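Local structure of periplasmic oligopeptide-binding protein (Burkholderia pseudomallei, 3ZS6) at residues L104-S112 and P121-I129. The protein probably binds oligopeptides in the periplasm as the solute-binding component of an ABC transport system for peptide uptake. Sequence-based numbering, arbitrary orientation.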
ATOM      1  N   LEU A 104      -7.566  -5.791  -6.415  1.00  9.10           N
ATOM      2  CA  LEU A 104      -6.613  -6.302  -7.402  1.00 16.45           C
ATOM      3  C   LEU A 104      -7.224  -7.293  -8.393  1.00 20.03           C
ATOM      4  O   LEU A 104      -6.828  -7.333  -9.556  1.00 26.65           O
ATOM      5  CB  LEU A 104      -5.382  -6.931  -6.726  1.00 18.47           C
ATOM      6  CG  LEU A 104      -4.377  -5.933  -6.151  1.00 18.90           C
ATOM      7  CD1 LEU A 104      -3.132  -6.647  -5.624  1.00 16.35           C
ATOM      8  CD2 LEU A 104      -4.005  -4.897  -7.192  1.00 17.38           C
ATOM      9  N   VAL A 105      -8.189  -8.085  -7.938  1.00 17.54           N
ATOM     10  CA  VAL A 105      -8.818  -9.059  -8.820  1.00 25.12           C
ATOM     11  C   VAL A 105      -9.982  -8.416  -9.573  1.00 20.63           C
ATOM     12  O   VAL A 105     -10.554  -8.999 -10.491  1.00 20.05           O
ATOM     13  CB  VAL A 105      -9.293 -10.301  -8.040  1.00 27.65           C
ATOM     14  CG1 VAL A 105     -10.594  -9.997  -7.299  1.00 17.53           C
ATOM     15  CG2 VAL A 105      -9.460 -11.490  -8.981  1.00 24.17           C
ATOM     16  N   GLU A 106     -10.303  -7.186  -9.201  1.00 19.73           N
ATOM     17  CA  GLU A 106     -11.455  -6.498  -9.766  1.00 26.75           C
ATOM     18  C   GLU A 106     -11.333  -6.270 -11.275  1.00 24.74           C
ATOM     19  O   GLU A 106     -12.347  -6.145 -11.966  1.00 24.57           O
ATOM     20  CB  GLU A 106     -11.683  -5.169  -9.041  1.00 29.69           C
ATOM     21  CG  GLU A 106     -13.137  -4.822  -8.799  1.00 39.49           C
ATOM     22  CD  GLU A 106     -13.291  -3.595  -7.914  1.00 47.40           C
ATOM     23  OE1 GLU A 106     -12.982  -3.689  -6.708  1.00 47.33           O
ATOM     24  OE2 GLU A 106     -13.712  -2.535  -8.427  1.00 49.40           O
ATOM     25  N   PHE A 107     -10.107  -6.222 -11.791  1.00 28.86           N
ATOM     26  CA  PHE A 107      -9.909  -6.016 -13.228  1.00 37.79           C
ATOM     27  C   PHE A 107     -10.272  -7.273 -14.019  1.00 36.45           C
ATOM     28  O   PHE A 107     -10.514  -7.212 -15.226  1.00 37.15           O
ATOM     29  CB  PHE A 107      -8.463  -5.618 -13.552  1.00 52.22           C
ATOM     30  CG  PHE A 107      -8.049  -4.283 -13.001  1.00 63.51           C
ATOM     31  CD1 PHE A 107      -8.865  -3.587 -12.124  1.00 72.62           C
ATOM     32  CD2 PHE A 107      -6.836  -3.721 -13.369  1.00 65.97           C
ATOM     33  CE1 PHE A 107      -8.474  -2.356 -11.617  1.00 75.48           C
ATOM     34  CE2 PHE A 107      -6.441  -2.491 -12.870  1.00 69.79           C
ATOM     35  CZ  PHE A 107      -7.261  -1.808 -11.993  1.00 73.61           C
ATOM     36  N   VAL A 108     -10.300  -8.414 -13.337  1.00 27.50           N
ATOM     37  CA  VAL A 108     -10.586  -9.678 -14.004  1.00 23.94           C
ATOM     38  C   VAL A 108     -12.066  -9.825 -14.360  1.00 28.11           C
ATOM     39  O   VAL A 108     -12.947  -9.373 -13.626  1.00 22.63           O
ATOM     40  CB  VAL A 108     -10.111 -10.876 -13.171  1.00 20.71           C
ATOM     41  CG1 VAL A 108     -10.357 -12.177 -13.921  1.00 16.38           C
ATOM     42  CG2 VAL A 108      -8.629 -10.722 -12.841  1.00 19.65           C
ATOM     43  N   LYS A 109     -12.317 -10.461 -15.501  1.00 26.00           N
ATOM     44  CA  LYS A 109     -13.657 -10.590 -16.052  1.00 28.08           C
ATOM     45  C   LYS A 109     -14.621 -11.227 -15.058  1.00 20.94           C
ATOM     46  O   LYS A 109     -14.340 -12.287 -14.489  1.00 22.41           O
ATOM     47  CB  LYS A 109     -13.612 -11.395 -17.357  1.00 31.58           C
ATOM     48  CG  LYS A 109     -14.910 -11.399 -18.138  1.00 43.05           C
ATOM     49  CD  LYS A 109     -15.362  -9.980 -18.457  1.00 54.72           C
ATOM     50  CE  LYS A 109     -16.502  -9.970 -19.466  1.00 61.00           C
ATOM     51  NZ  LYS A 109     -16.042 -10.414 -20.814  1.00 63.54           N
ATOM     52  N   ASN A 110     -15.740 -10.546 -14.833  1.00 19.30           N
ATOM     53  CA  ASN A 110     -16.784 -11.011 -13.927  1.00 21.25           C
ATOM     54  C   ASN A 110     -16.514 -10.784 -12.438  1.00 22.13           C
ATOM     55  O   ASN A 110     -17.386 -11.027 -11.609  1.00 24.68           O
ATOM     56  CB  ASN A 110     -17.090 -12.488 -14.176  1.00 27.87           C
ATOM     57  CG  ASN A 110     -17.813 -12.719 -15.487  1.00 37.50           C
ATOM     58  OD1 ASN A 110     -18.460 -11.820 -16.022  1.00 33.60           O
ATOM     59  ND2 ASN A 110     -17.708 -13.930 -16.010  1.00 34.78           N
ATOM     60  N   ALA A 111     -15.315 -10.325 -12.097  1.00 20.94           N
ATOM     61  CA  ALA A 111     -14.959 -10.141 -10.684  1.00 20.64           C
ATOM     62  C   ALA A 111     -15.960  -9.269  -9.910  1.00 25.48           C
ATOM     63  O   ALA A 111     -16.364  -9.619  -8.795  1.00 21.15           O
ATOM     64  CB  ALA A 111     -13.538  -9.589 -10.545  1.00 16.15           C
ATOM     65  N   SER A 112     -16.356  -8.141 -10.498  1.00 22.92           N
ATOM     66  CA  SER A 112     -17.318  -7.238  -9.856  1.00 33.26           C
ATOM     67  C   SER A 112     -18.605  -7.954  -9.445  1.00 29.10           C
ATOM     68  O   SER A 112     -19.055  -7.850  -8.299  1.00 22.33           O
ATOM     69  CB  SER A 112     -17.674  -6.071 -10.786  1.00 40.90           C
ATOM     70  OG  SER A 112     -16.551  -5.249 -11.031  1.00 44.67           O
ATOM     71  N   PRO A 121     -18.143 -17.696  -7.843  1.00 25.89           N
ATOM     72  CA  PRO A 121     -16.698 -17.504  -8.039  1.00 20.92           C
ATOM     73  C   PRO A 121     -16.156 -18.267  -9.259  1.00 23.83           C
ATOM     74  O   PRO A 121     -15.198 -17.818  -9.888  1.00 25.06           O
ATOM     75  CB  PRO A 121     -16.098 -18.060  -6.743  1.00 23.50           C
ATOM     76  CG  PRO A 121     -17.177 -17.864  -5.720  1.00 23.38           C
ATOM     77  CD  PRO A 121     -18.463 -18.138  -6.473  1.00 20.65           C
ATOM     78  N   GLY A 122     -16.770 -19.396  -9.598  1.00 25.84           N
ATOM     79  CA  GLY A 122     -16.345 -20.158 -10.760  1.00 29.43           C
ATOM     80  C   GLY A 122     -16.407 -19.390 -12.072  1.00 27.98           C
ATOM     81  O   GLY A 122     -15.770 -19.778 -13.056  1.00 25.33           O
ATOM     82  N   ASP A 123     -17.169 -18.296 -12.090  1.00 25.98           N
ATOM     83  CA  ASP A 123     -17.318 -17.479 -13.298  1.00 23.03           C
ATOM     84  C   ASP A 123     -16.144 -16.526 -13.556  1.00 21.62           C
ATOM     85  O   ASP A 123     -16.084 -15.881 -14.605  1.00 24.28           O
ATOM     86  CB  ASP A 123     -18.622 -16.673 -13.254  1.00 24.70           C
ATOM     87  CG  ASP A 123     -19.859 -17.535 -13.472  1.00 33.04           C
ATOM     88  OD1 ASP A 123     -19.720 -18.702 -13.899  1.00 36.16           O
ATOM     89  OD2 ASP A 123     -20.975 -17.036 -13.231  1.00 31.00           O
ATOM     90  N   LEU A 124     -15.220 -16.429 -12.604  1.00 19.83           N
ATOM     91  CA  LEU A 124     -14.090 -15.506 -12.734  1.00 19.98           C
ATOM     92  C   LEU A 124     -13.271 -15.769 -14.002  1.00 24.61           C
ATOM     93  O   LEU A 124     -12.980 -16.920 -14.346  1.00 20.19           O
ATOM     94  CB  LEU A 124     -13.185 -15.592 -11.502  1.00 16.41           C
ATOM     95  CG  LEU A 124     -12.061 -14.566 -11.348  1.00 15.72           C
ATOM     96  CD1 LEU A 124     -12.626 -13.143 -11.292  1.00 15.24           C
ATOM     97  CD2 LEU A 124     -11.247 -14.869 -10.087  1.00 13.30           C
ATOM     98  N   GLY A 125     -12.877 -14.695 -14.679  1.00 22.15           N
ATOM     99  CA  GLY A 125     -12.134 -14.812 -15.922  1.00 26.35           C
ATOM    100  C   GLY A 125     -10.674 -15.226 -15.809  1.00 26.80           C
ATOM    101  O   GLY A 125      -9.813 -14.639 -16.463  1.00 20.97           O
ATOM    102  N   ILE A 126     -10.379 -16.224 -14.980  1.00 15.76           N
ATOM    103  CA  ILE A 126      -9.069 -16.861 -15.022  1.00 17.76           C
ATOM    104  C   ILE A 126      -9.225 -18.354 -15.293  1.00 24.02           C
ATOM    105  O   ILE A 126     -10.024 -19.029 -14.644  1.00 25.64           O
ATOM    106  CB  ILE A 126      -8.236 -16.645 -13.739  1.00 19.57           C
ATOM    107  CG1 ILE A 126      -6.860 -17.306 -13.891  1.00 19.55           C
ATOM    108  CG2 ILE A 126      -8.956 -17.198 -12.524  1.00 15.06           C
ATOM    109  CD1 ILE A 126      -5.879 -16.978 -12.772  1.00 14.28           C
ATOM    110  N   ARG A 127      -8.455 -18.864 -16.248  1.00 20.63           N
ATOM    111  CA  ARG A 127      -8.628 -20.242 -16.703  1.00 22.29           C
ATOM    112  C   ARG A 127      -7.302 -20.992 -16.854  1.00 22.19           C
ATOM    113  O   ARG A 127      -6.318 -20.449 -17.366  1.00 17.68           O
ATOM    114  CB  ARG A 127      -9.394 -20.246 -18.027  1.00 21.28           C
ATOM    115  CG  ARG A 127      -9.701 -21.616 -18.589  1.00 37.60           C
ATOM    116  CD  ARG A 127     -10.703 -21.518 -19.738  1.00 45.29           C
ATOM    117  NE  ARG A 127     -10.143 -20.881 -20.929  1.00 48.74           N
ATOM    118  CZ  ARG A 127      -9.760 -21.544 -22.020  1.00 50.68           C
ATOM    119  NH1 ARG A 127      -9.874 -22.867 -22.074  1.00 46.73           N
ATOM    120  NH2 ARG A 127      -9.264 -20.884 -23.059  1.00 45.54           N
ATOM    121  N   ALA A 128      -7.284 -22.243 -16.405  1.00 20.69           N
ATOM    122  CA  ALA A 128      -6.143 -23.116 -16.661  1.00 25.87           C
ATOM    123  C   ALA A 128      -6.332 -23.862 -17.986  1.00 29.33           C
ATOM    124  O   ALA A 128      -7.057 -24.856 -18.054  1.00 25.92           O
ATOM    125  CB  ALA A 128      -5.953 -24.094 -15.515  1.00 24.44           C
ATOM    126  N   ILE A 129      -5.691 -23.370 -19.043  1.00 28.75           N
ATOM    127  CA  ILE A 129      -5.749 -24.043 -20.342  1.00 32.41           C
ATOM    128  C   ILE A 129      -5.099 -25.418 -20.233  1.00 32.83           C
ATOM    129  O   ILE A 129      -5.557 -26.395 -20.831  1.00 30.68           O
ATOM    130  CB  ILE A 129      -5.061 -23.204 -21.438  1.00 31.66           C
ATOM    131  CG1 ILE A 129      -5.838 -21.904 -21.650  1.00 34.54           C
ATOM    132  CG2 ILE A 129      -4.940 -24.003 -22.746  1.00 34.71           C
ATOM    133  CD1 ILE A 129      -5.216 -20.972 -22.658  1.00 39.64           C
TER
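Leu-124 reaches across to Val-105, Val-108 and Ala-111 with the branched end of its side chain, although its CB starts out away from them. Leu-124 CG, placed anti to the backbone N by a chi1 of -171°, already lies 3.9 Å from CG1 of Val-108. From there the two methyls part company. CD1 of Leu-124 settles among three groups: CG1 of Val-108 at 3.6 Å, CB of Ala-111 at 3.7 Å, and the carbonyl oxygen of Lys-109. CD2 of Leu-124 takes the other direction and meets Val-105, whose CG2 stands 4.0 Å from it. Trp-89 and Leu-92 of helix 82-93 add to this apolar cluster, touching Leu-124 and Val-105 respectively.

The polar side of the contact is built on the type II beta turn from Val-108 to Ala-111, which leads into helix 111-115. Within the turn the carbonyl oxygen of Lys-109 accepts a 2.8 Å bond from Gly-125 N, bent to 144° at the hydrogen. Asn-110, at the N-cap position, does not cap the helix with its side chain; instead Asn-110 ND2 donates to Asp-123 O at 2.9 Å. This second bond is almost straight, 176°, and the oxygen lies in the plane of the Asn-110 amide, yet the donor approaches from above the carbonyl plane of Asp-123. The two bonds thus tie the turn to the backbone just before strand 126-128, an outermost strand of a five-stranded antiparallel sheet in the periplasmic binding protein fold of the bacterial solute-binding protein 5 family. Neighbouring strand 133-137 joins both sides, since Lys-109 and Gly-125 each form a backbone hydrogen bond with Lys-137. Close to this junction CG1 of Val-108 rests 3.6 Å from Gly-125 O, while Lys-109 brings its CB near Gly-125 CA before the bent chain carries its amine off from the contact.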